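PDB 5UZM: AT27789p from Drosophila melanogaster, which binds RNA, probably mRNA, as the fly hnRNP F/H homologue Glorund, here represented by its second quasi-RNA recognition motif. Local coordinates for residues A8-L13 with F84-A89; S30-K35 with E66-R71; E39-V44 with A55-E60. One frame throughout, in Å; residues are numbered along the deposited sequence. Where two conformers were deposited one is given.

Contact 1 (A8-L13 with F84-A89)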
loop_
_atom_site.group_PDB
_atom_site.type_symbol
_atom_site.label_atom_id
_atom_site.label_comp_id
_atom_site.label_asym_id
_atom_site.label_seq_id
_atom_site.Cartn_x
_atom_site.Cartn_y
_atom_site.Cartn_z
ATOM N N ALA A 8 0.841 -12.830 -4.870
ATOM C CA ALA A 8 0.652 -11.638 -5.680
ATOM C C ALA A 8 -0.484 -10.750 -5.180
ATOM O O ALA A 8 -0.864 -9.816 -5.897
ATOM C CB ALA A 8 0.428 -12.024 -7.142
ATOM N N PHE A 9 -1.020 -11.003 -3.971
ATOM C CA PHE A 9 -2.088 -10.191 -3.371
ATOM C C PHE A 9 -1.488 -8.984 -2.668
ATOM O O PHE A 9 -1.807 -8.708 -1.509
ATOM C CB PHE A 9 -2.921 -10.954 -2.333
ATOM C CG PHE A 9 -3.579 -12.196 -2.847
ATOM C CD1 PHE A 9 -3.578 -12.485 -4.192
ATOM C CD2 PHE A 9 -4.199 -13.071 -1.962
ATOM C CE1 PHE A 9 -4.153 -13.665 -4.675
ATOM C CE2 PHE A 9 -4.800 -14.251 -2.431
ATOM C CZ PHE A 9 -4.760 -14.529 -3.809
ATOM N N VAL A 10 -0.586 -8.300 -3.345
ATOM C CA VAL A 10 0.164 -7.184 -2.776
ATOM C C VAL A 10 0.231 -6.082 -3.820
ATOM O O VAL A 10 0.441 -6.349 -5.001
ATOM C CB VAL A 10 1.587 -7.594 -2.355
ATOM C CG1 VAL A 10 2.329 -6.392 -1.731
ATOM C CG2 VAL A 10 1.532 -8.776 -1.392
ATOM N N VAL A 11 0.057 -4.823 -3.392
ATOM C CA VAL A 11 0.302 -3.692 -4.272
ATOM C C VAL A 11 1.362 -2.803 -3.618
ATOM O O VAL A 11 1.575 -2.856 -2.401
ATOM C CB VAL A 11 -0.968 -2.872 -4.562
ATOM C CG1 VAL A 11 -2.099 -3.741 -5.137
ATOM C CG2 VAL A 11 -1.428 -2.134 -3.302
ATOM N N LYS A 12 2.041 -1.999 -4.433
ATOM C CA LYS A 12 2.977 -0.984 -3.978
ATOM C C LYS A 12 2.387 0.388 -4.259
ATOM O O LYS A 12 1.844 0.617 -5.339
ATOM C CB LYS A 12 4.329 -1.137 -4.714
ATOM C CG LYS A 12 5.385 -0.136 -4.260
ATOM C CD LYS A 12 6.739 -0.501 -4.886
ATOM C CE LYS A 12 6.722 -0.397 -6.401
ATOM N NZ LYS A 12 8.049 -0.775 -7.020
ATOM N N LEU A 13 2.480 1.302 -3.289
ATOM C CA LEU A 13 1.978 2.670 -3.415
ATOM C C LEU A 13 3.140 3.641 -3.525
ATOM O O LEU A 13 4.180 3.418 -2.927
ATOM C CB LEU A 13 1.143 3.079 -2.195
ATOM C CG LEU A 13 0.034 2.134 -1.756
ATOM C CD1 LEU A 13 -0.740 2.755 -0.576
ATOM C CD2 LEU A 13 -0.916 1.762 -2.867
ATOM N N PHE A 84 0.880 0.083 -8.012
ATOM C CA PHE A 84 1.472 -0.916 -8.906
ATOM C C PHE A 84 1.273 -2.326 -8.379
ATOM O O PHE A 84 1.329 -2.562 -7.171
ATOM C CB PHE A 84 3.002 -0.711 -9.052
ATOM C CG PHE A 84 3.397 0.676 -9.373
ATOM C CD1 PHE A 84 3.492 1.096 -10.695
ATOM C CD2 PHE A 84 3.649 1.608 -8.358
ATOM C CE1 PHE A 84 3.844 2.409 -11.000
ATOM C CE2 PHE A 84 4.009 2.913 -8.667
ATOM C CZ PHE A 84 4.110 3.314 -9.986
ATOM N N ARG A 85 1.145 -3.289 -9.306
ATOM C CA ARG A 85 1.128 -4.694 -8.922
ATOM C C ARG A 85 2.478 -5.088 -8.335
ATOM O O ARG A 85 3.525 -4.619 -8.785
ATOM C CB ARG A 85 0.811 -5.581 -10.132
ATOM C CG ARG A 85 -0.165 -4.972 -11.137
ATOM C CD ARG A 85 -0.519 -6.005 -12.210
ATOM N NE ARG A 85 -1.167 -7.145 -11.580
ATOM C CZ ARG A 85 -2.481 -7.333 -11.553
ATOM N NH1 ARG A 85 -3.289 -6.473 -12.155
ATOM N NH2 ARG A 85 -2.986 -8.388 -10.929
ATOM N N SER A 86 2.442 -5.945 -7.322
ATOM C CA SER A 86 3.634 -6.303 -6.590
ATOM C C SER A 86 3.585 -7.766 -6.182
ATOM O O SER A 86 2.903 -8.577 -6.827
ATOM C CB SER A 86 3.789 -5.387 -5.365
ATOM O OG SER A 86 5.063 -5.554 -4.795
ATOM N N SER A 87 4.291 -8.095 -5.108
ATOM C CA SER A 87 4.462 -9.473 -4.656
ATOM C C SER A 87 4.939 -9.470 -3.217
ATOM O O SER A 87 5.517 -8.496 -2.738
ATOM C CB SER A 87 5.477 -10.224 -5.523
ATOM O OG SER A 87 6.757 -9.634 -5.350
ATOM N N ILE A 88 4.720 -10.600 -2.535
ATOM C CA ILE A 88 5.174 -10.741 -1.161
ATOM C C ILE A 88 6.689 -10.595 -1.085
ATOM O O ILE A 88 7.213 -9.932 -0.188
ATOM C CB ILE A 88 4.721 -12.099 -0.587
ATOM C CG1 ILE A 88 3.199 -12.231 -0.647
ATOM C CG2 ILE A 88 5.217 -12.269 0.836
ATOM C CD1 ILE A 88 2.488 -11.578 0.476
ATOM N N ALA A 89 7.415 -11.213 -2.031
ATOM C CA ALA A 89 8.878 -11.131 -1.997
ATOM C C ALA A 89 9.358 -9.688 -2.135
ATOM O O ALA A 89 10.306 -9.278 -1.463
ATOM C CB ALA A 89 9.492 -12.006 -3.094
#
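K12 and F84 are joined by two backbone hydrogen bonds, K12 N to F84 O and F84 N to K12 O, both 2.9 Å. They form an antiparallel hydrogen-bonded pair, followed by the non-hydrogen-bonded pair of V11 with R85, where V11 CA lies 3.3 Å from F84 O in a CA-H...O contact. Past this point the pairing fades. S86 N still reaches V10 O at 3.1 Å, but that bond is weak, with an angle of only 130° at the hydrogen.

Apolar contact takes over here, centred on V10. Its CG2 meets I88 CD1 at 3.5 Å, the two side chains crossing at about a right angle, while CG1, anti to the backbone N (chi1 -179°), comes to 4.0 Å from S86 CB. An alanine here, without CG1 and CG2, would probably open a gap beside I88 CD1 and S86 CB, leaving the isoleucine tip freer to turn. At the other end, K12 CE lies 4.2 Å from F84 CD2.

The polar tips converge on E90. K12 NZ makes a salt bridge to OE1 of its carboxylate, S86 OG is hydrogen-bonded to E90 OE2, and S87, the N-cap of the helix, holds the E90 backbone N through OG.

In the sheet, strand 10-14 lies between strands 79-85 and 54-58. V10, K12 and S86 touch F56 or Q58 of the latter on the side where helix 88-94 begins, whereas V11 turns to I83 and to T65 of helix 62-69.

Contact 2 (S30-K35 with E66-R71)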
loop_
_atom_site.group_PDB
_atom_site.type_symbol
_atom_site.label_atom_id
_atom_site.label_comp_id
_atom_site.label_asym_id
_atom_site.label_seq_id
_atom_site.Cartn_x
_atom_site.Cartn_y
_atom_site.Cartn_z
ATOM N N SER A 30 -11.037 1.637 1.342
ATOM C CA SER A 30 -12.311 1.270 1.959
ATOM C C SER A 30 -13.085 0.318 1.069
ATOM O O SER A 30 -13.232 0.553 -0.127
ATOM C CB SER A 30 -13.133 2.525 2.231
ATOM O OG SER A 30 -14.382 2.146 2.835
ATOM N N GLY A 31 -13.630 -0.722 1.679
ATOM C CA GLY A 31 -14.320 -1.765 0.930
ATOM C C GLY A 31 -13.468 -2.952 0.557
ATOM O O GLY A 31 -14.000 -3.950 0.060
ATOM N N LEU A 32 -12.157 -2.872 0.716
ATOM C CA LEU A 32 -11.266 -3.979 0.379
ATOM C C LEU A 32 -10.688 -4.572 1.654
ATOM O O LEU A 32 -10.502 -3.873 2.655
ATOM C CB LEU A 32 -10.134 -3.511 -0.522
ATOM C CG LEU A 32 -10.613 -2.639 -1.702
ATOM C CD1 LEU A 32 -9.444 -2.200 -2.528
ATOM C CD2 LEU A 32 -11.625 -3.369 -2.612
ATOM N N ASP A 33 -10.427 -5.880 1.627
ATOM C CA ASP A 33 -10.009 -6.594 2.837
ATOM C C ASP A 33 -8.487 -6.584 2.906
ATOM O O ASP A 33 -7.814 -7.367 2.237
ATOM C CB ASP A 33 -10.563 -8.014 2.845
ATOM C CG ASP A 33 -10.367 -8.713 4.188
ATOM O OD1 ASP A 33 -10.150 -8.021 5.209
ATOM O OD2 ASP A 33 -10.439 -9.958 4.226
ATOM N N ILE A 34 -7.936 -5.680 3.715
ATOM C CA ILE A 34 -6.504 -5.630 3.997
ATOM C C ILE A 34 -6.207 -6.575 5.159
ATOM O O ILE A 34 -6.936 -6.600 6.165
ATOM C CB ILE A 34 -6.072 -4.187 4.344
ATOM C CG1 ILE A 34 -6.348 -3.226 3.171
ATOM C CG2 ILE A 34 -4.576 -4.119 4.728
ATOM C CD1 ILE A 34 -6.234 -1.787 3.585
ATOM N N LYS A 35 -5.091 -7.296 5.071
ATOM C CA LYS A 35 -4.720 -8.212 6.150
ATOM C C LYS A 35 -4.544 -7.456 7.468
ATOM O O LYS A 35 -4.071 -6.319 7.491
ATOM C CB LYS A 35 -3.452 -8.981 5.754
ATOM C CG LYS A 35 -3.733 -9.918 4.594
ATOM C CD LYS A 35 -2.646 -10.955 4.390
ATOM C CE LYS A 35 -3.127 -12.063 3.446
ATOM N NZ LYS A 35 -2.472 -12.027 2.095
ATOM N N GLU A 66 -7.164 -6.484 -7.550
ATOM C CA GLU A 66 -7.512 -5.858 -8.811
ATOM C C GLU A 66 -8.329 -4.593 -8.585
ATOM O O GLU A 66 -8.131 -3.601 -9.284
ATOM C CB GLU A 66 -8.266 -6.845 -9.699
ATOM C CG GLU A 66 -7.460 -8.104 -10.006
ATOM C CD GLU A 66 -6.373 -7.914 -11.060
ATOM O OE1 GLU A 66 -6.363 -6.883 -11.783
ATOM O OE2 GLU A 66 -5.539 -8.839 -11.183
ATOM N N GLN A 67 -9.228 -4.602 -7.589
ATOM C CA GLN A 67 -9.961 -3.383 -7.273
ATOM C C GLN A 67 -9.027 -2.304 -6.728
ATOM O O GLN A 67 -9.258 -1.116 -6.983
ATOM C CB GLN A 67 -11.061 -3.669 -6.266
ATOM C CG GLN A 67 -12.190 -4.583 -6.799
ATOM C CD GLN A 67 -13.221 -4.835 -5.750
ATOM O OE1 GLN A 67 -13.483 -5.973 -5.365
ATOM N NE2 GLN A 67 -13.796 -3.762 -5.246
ATOM N N ALA A 68 -7.978 -2.690 -5.994
ATOM C CA ALA A 68 -7.032 -1.676 -5.506
ATOM C C ALA A 68 -6.318 -1.033 -6.665
ATOM O O ALA A 68 -6.160 0.185 -6.722
ATOM C CB ALA A 68 -6.018 -2.301 -4.563
ATOM N N LEU A 69 -5.876 -1.844 -7.630
ATOM C CA LEU A 69 -5.226 -1.270 -8.797
ATOM C C LEU A 69 -6.143 -0.328 -9.560
ATOM O O LEU A 69 -5.678 0.644 -10.169
ATOM C CB LEU A 69 -4.728 -2.405 -9.705
ATOM C CG LEU A 69 -3.567 -3.114 -9.041
ATOM C CD1 LEU A 69 -3.537 -4.557 -9.521
ATOM C CD2 LEU A 69 -2.308 -2.402 -9.415
ATOM N N GLY A 70 -7.449 -0.584 -9.527
ATOM C CA GLY A 70 -8.362 0.330 -10.177
ATOM C C GLY A 70 -8.475 1.683 -9.502
ATOM O O GLY A 70 -9.055 2.597 -10.090
ATOM N N ARG A 71 -7.898 1.845 -8.315
ATOM C CA ARG A 71 -7.897 3.147 -7.643
ATOM C C ARG A 71 -6.627 3.954 -7.920
ATOM O O ARG A 71 -6.415 4.990 -7.284
ATOM C CB ARG A 71 -8.098 2.953 -6.150
ATOM C CG ARG A 71 -9.486 2.338 -5.892
ATOM C CD ARG A 71 -9.823 2.215 -4.452
ATOM N NE ARG A 71 -11.026 1.380 -4.354
ATOM C CZ ARG A 71 -11.672 1.117 -3.234
ATOM N NH1 ARG A 71 -11.287 1.673 -2.086
ATOM N NH2 ARG A 71 -12.743 0.307 -3.234
#
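L32 packs against Q67, A68 and R71 at the end of helix 62-69, and its CB is directed toward them from the loop that follows helix 22-28. With CG anti to the carbonyl carbon (chi1 -47°), the branch point comes to 3.9 Å from R71 NH2, the leucine and arginine meeting tip to tip. From CG the two methyls diverge. CD1 goes to A68, 3.8 Å from its N and 4.0 Å from its CB, and also sits over the centre of the R71 guanidinium, 4.1 Å above its plane. CD2 takes the flank, 3.7 Å from Q67 CB, and touches R71 NH2 as well.

The guanidinium that L32 covers on one face is engaged at its edge by S30. R71 points its two terminal nitrogens end-on at a single oxygen: S30 O accepts two hydrogen bonds, from NH1 at 3.0 Å and NH2 at 3.2 Å, and stays within 1° of the guanidinium plane. Both nitrogens approach from the same face of the S30 carbonyl plane. Between S30 and L32, G31 turns the chain with a positive phi of 94°, at which a side chain would be jammed against the preceding carbonyl. NH1 makes a further hydrogen bond to F28 O, at the end of helix 22-28.

The chemistry is therefore mixed: a cation meets the S30 carbonyl in its plane, has F28 O as a further acceptor, and carries a leucine across one face. The carbonyls, close to a helix C-terminus, probably help to stabilise the positive charge.

Contact 3 (E39-V44 with A55-E60)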
loop_
_atom_site.group_PDB
_atom_site.type_symbol
_atom_site.label_atom_id
_atom_site.label_comp_id
_atom_site.label_asym_id
_atom_site.label_seq_id
_atom_site.Cartn_x
_atom_site.Cartn_y
_atom_site.Cartn_z
ATOM N N GLU A 39 1.838 -7.081 8.945
ATOM C CA GLU A 39 2.287 -7.062 7.559
ATOM C C GLU A 39 1.179 -6.709 6.580
ATOM O O GLU A 39 1.340 -6.915 5.373
ATOM C CB GLU A 39 2.907 -8.405 7.179
ATOM C CG GLU A 39 4.184 -8.730 7.941
ATOM C CD GLU A 39 5.133 -9.596 7.125
ATOM O OE1 GLU A 39 6.273 -9.150 6.867
ATOM O OE2 GLU A 39 4.732 -10.711 6.723
ATOM N N GLY A 40 0.057 -6.182 7.062
ATOM C CA GLY A 40 -0.971 -5.736 6.143
ATOM C C GLY A 40 -0.595 -4.459 5.420
ATOM O O GLY A 40 -0.939 -4.277 4.246
ATOM N N ILE A 41 0.019 -3.520 6.132
ATOM C CA ILE A 41 0.383 -2.216 5.571
ATOM C C ILE A 41 1.796 -1.945 6.056
ATOM O O ILE A 41 2.031 -1.905 7.274
ATOM C CB ILE A 41 -0.545 -1.076 6.041
ATOM C CG1 ILE A 41 -2.017 -1.302 5.628
ATOM C CG2 ILE A 41 0.016 0.304 5.596
ATOM C CD1 ILE A 41 -3.026 -0.331 6.310
ATOM N N LEU A 42 2.727 -1.732 5.134
ATOM C CA LEU A 42 4.114 -1.442 5.507
ATOM C C LEU A 42 4.588 -0.204 4.764
ATOM O O LEU A 42 4.498 -0.143 3.534
ATOM C CB LEU A 42 5.023 -2.637 5.207
ATOM C CG LEU A 42 4.802 -3.842 6.151
ATOM C CD1 LEU A 42 5.733 -5.011 5.837
ATOM C CD2 LEU A 42 4.942 -3.456 7.640
ATOM N N PHE A 43 5.039 0.799 5.510
ATOM C CA PHE A 43 5.618 1.992 4.924
ATOM C C PHE A 43 7.103 1.782 4.667
ATOM O O PHE A 43 7.826 1.248 5.520
ATOM C CB PHE A 43 5.366 3.194 5.825
ATOM C CG PHE A 43 3.900 3.497 6.007
ATOM C CD1 PHE A 43 3.194 4.110 4.997
ATOM C CD2 PHE A 43 3.226 3.160 7.170
ATOM C CE1 PHE A 43 1.834 4.357 5.096
ATOM C CE2 PHE A 43 1.850 3.425 7.294
ATOM C CZ PHE A 43 1.166 4.049 6.261
ATOM N N VAL A 44 7.555 2.181 3.483
ATOM C CA VAL A 44 8.963 2.014 3.120
ATOM C C VAL A 44 9.791 3.150 3.717
ATOM O O VAL A 44 9.423 4.320 3.641
ATOM C CB VAL A 44 9.112 1.948 1.589
ATOM C CG1 VAL A 44 10.574 1.729 1.192
ATOM C CG2 VAL A 44 8.275 0.829 1.022
ATOM N N ALA A 55 4.734 2.577 -0.012
ATOM C CA ALA A 55 4.200 1.633 0.965
ATOM C C ALA A 55 3.832 0.360 0.236
ATOM O O ALA A 55 3.682 0.367 -0.976
ATOM C CB ALA A 55 2.972 2.178 1.693
ATOM N N PHE A 56 3.641 -0.724 0.987
ATOM C CA PHE A 56 3.108 -1.965 0.431
ATOM C C PHE A 56 1.836 -2.294 1.189
ATOM O O PHE A 56 1.764 -2.041 2.393
ATOM C CB PHE A 56 4.076 -3.126 0.571
ATOM C CG PHE A 56 5.246 -3.037 -0.345
ATOM C CD1 PHE A 56 6.340 -2.298 0.022
ATOM C CD2 PHE A 56 5.231 -3.658 -1.578
ATOM C CE1 PHE A 56 7.444 -2.193 -0.825
ATOM C CE2 PHE A 56 6.321 -3.538 -2.426
ATOM C CZ PHE A 56 7.418 -2.830 -2.046
ATOM N N VAL A 57 0.829 -2.811 0.496
ATOM C CA VAL A 57 -0.431 -3.207 1.123
ATOM C C VAL A 57 -0.762 -4.616 0.647
ATOM O O VAL A 57 -0.713 -4.894 -0.555
ATOM C CB VAL A 57 -1.571 -2.211 0.795
ATOM C CG1 VAL A 57 -2.900 -2.677 1.413
ATOM C CG2 VAL A 57 -1.180 -0.789 1.285
ATOM N N GLN A 58 -1.086 -5.486 1.595
ATOM C CA GLN A 58 -1.420 -6.887 1.356
ATOM C C GLN A 58 -2.912 -7.081 1.551
ATOM O O GLN A 58 -3.422 -6.731 2.613
ATOM C CB GLN A 58 -0.708 -7.790 2.356
ATOM C CG GLN A 58 0.753 -7.751 2.297
ATOM C CD GLN A 58 1.374 -8.931 3.013
ATOM O OE1 GLN A 58 2.347 -8.790 3.754
ATOM N NE2 GLN A 58 0.804 -10.111 2.796
ATOM N N PHE A 59 -3.579 -7.693 0.573
ATOM C CA PHE A 59 -5.007 -7.979 0.628
ATOM C C PHE A 59 -5.272 -9.467 0.837
ATOM O O PHE A 59 -4.399 -10.316 0.669
ATOM C CB PHE A 59 -5.690 -7.513 -0.658
ATOM C CG PHE A 59 -5.550 -6.035 -0.901
ATOM C CD1 PHE A 59 -6.421 -5.141 -0.276
ATOM C CD2 PHE A 59 -4.550 -5.537 -1.713
ATOM C CE1 PHE A 59 -6.273 -3.770 -0.470
ATOM C CE2 PHE A 59 -4.403 -4.144 -1.922
ATOM C CZ PHE A 59 -5.261 -3.270 -1.279
ATOM N N GLU A 60 -6.537 -9.779 1.137
ATOM C CA GLU A 60 -6.891 -11.163 1.414
ATOM C C GLU A 60 -7.194 -11.952 0.158
ATOM O O GLU A 60 -7.219 -13.188 0.203
ATOM C CB GLU A 60 -8.103 -11.218 2.341
ATOM C CG GLU A 60 -8.030 -12.321 3.336
ATOM C CD GLU A 60 -6.991 -12.038 4.377
ATOM O OE1 GLU A 60 -7.023 -10.919 4.933
ATOM O OE2 GLU A 60 -6.141 -12.915 4.628
#
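E39 and G40 lead into the pairing with Q58, V57 and F56, where strands 41-45 and 54-58 of the RNA recognition motif are neighbours in the sheet; over 41-44 and 55-58 the two run antiparallel at 167°, their axes 4.6 Å apart at closest approach. E39 lies beside the Q58 side chain, its O 3.7 Å from Q58 CB, and its own side chain touches K92. G40 O accepts the N-H of Q58 at 2.9 Å in a nearly straight bond, and V57 CA offers its hydrogen to the same oxygen.

I41 faces V57 as a non-hydrogen-bonded pair. The two side chains share one side of the sheet, where both touch I25 of helix 22-28. L42 is bonded twice to F56: L42 N to F56 O at 2.9 Å and F56 N to L42 O at 2.7 Å. Their side chains lie on the other side of the sheet, the one that serves RNA in canonical motifs; here M91 of helix 88-94 touches L42.

F43 returns to the I41 side, where its CD1 meets A55 CB at 3.8 Å. V44 reaches back toward F56. Its CG2, anti to the carbonyl carbon and beside the backbone N, makes the contact: it sits at the edge of the F56 ring, near the ring plane, 3.6 Å from CE1.

Contacts 1 and 3 belong to one sheet, their centres about 8 Å apart, and are joined where strand 10-14 pairs with strand 54-58: L13 N lies 2.8 Å from A55 O and F9 O 2.9 Å from F59 N, both probable hydrogen bonds. On the side of helix 88-94 they also meet as S86 OG approaches F56 CE2 to 3.4 Å. Contact 2 lies at the surface on the other face of the sheet from helix 88-94, its centre about 12 Å from each of the others. It meets contact 1 where V11 CG1 comes to 4.2 Å from A68 CB, and joins contact 3 through A68 CB, 3.5 Å from F59 CZ, and through the probable bond of E60 N to D33 O. No RNA is bound here.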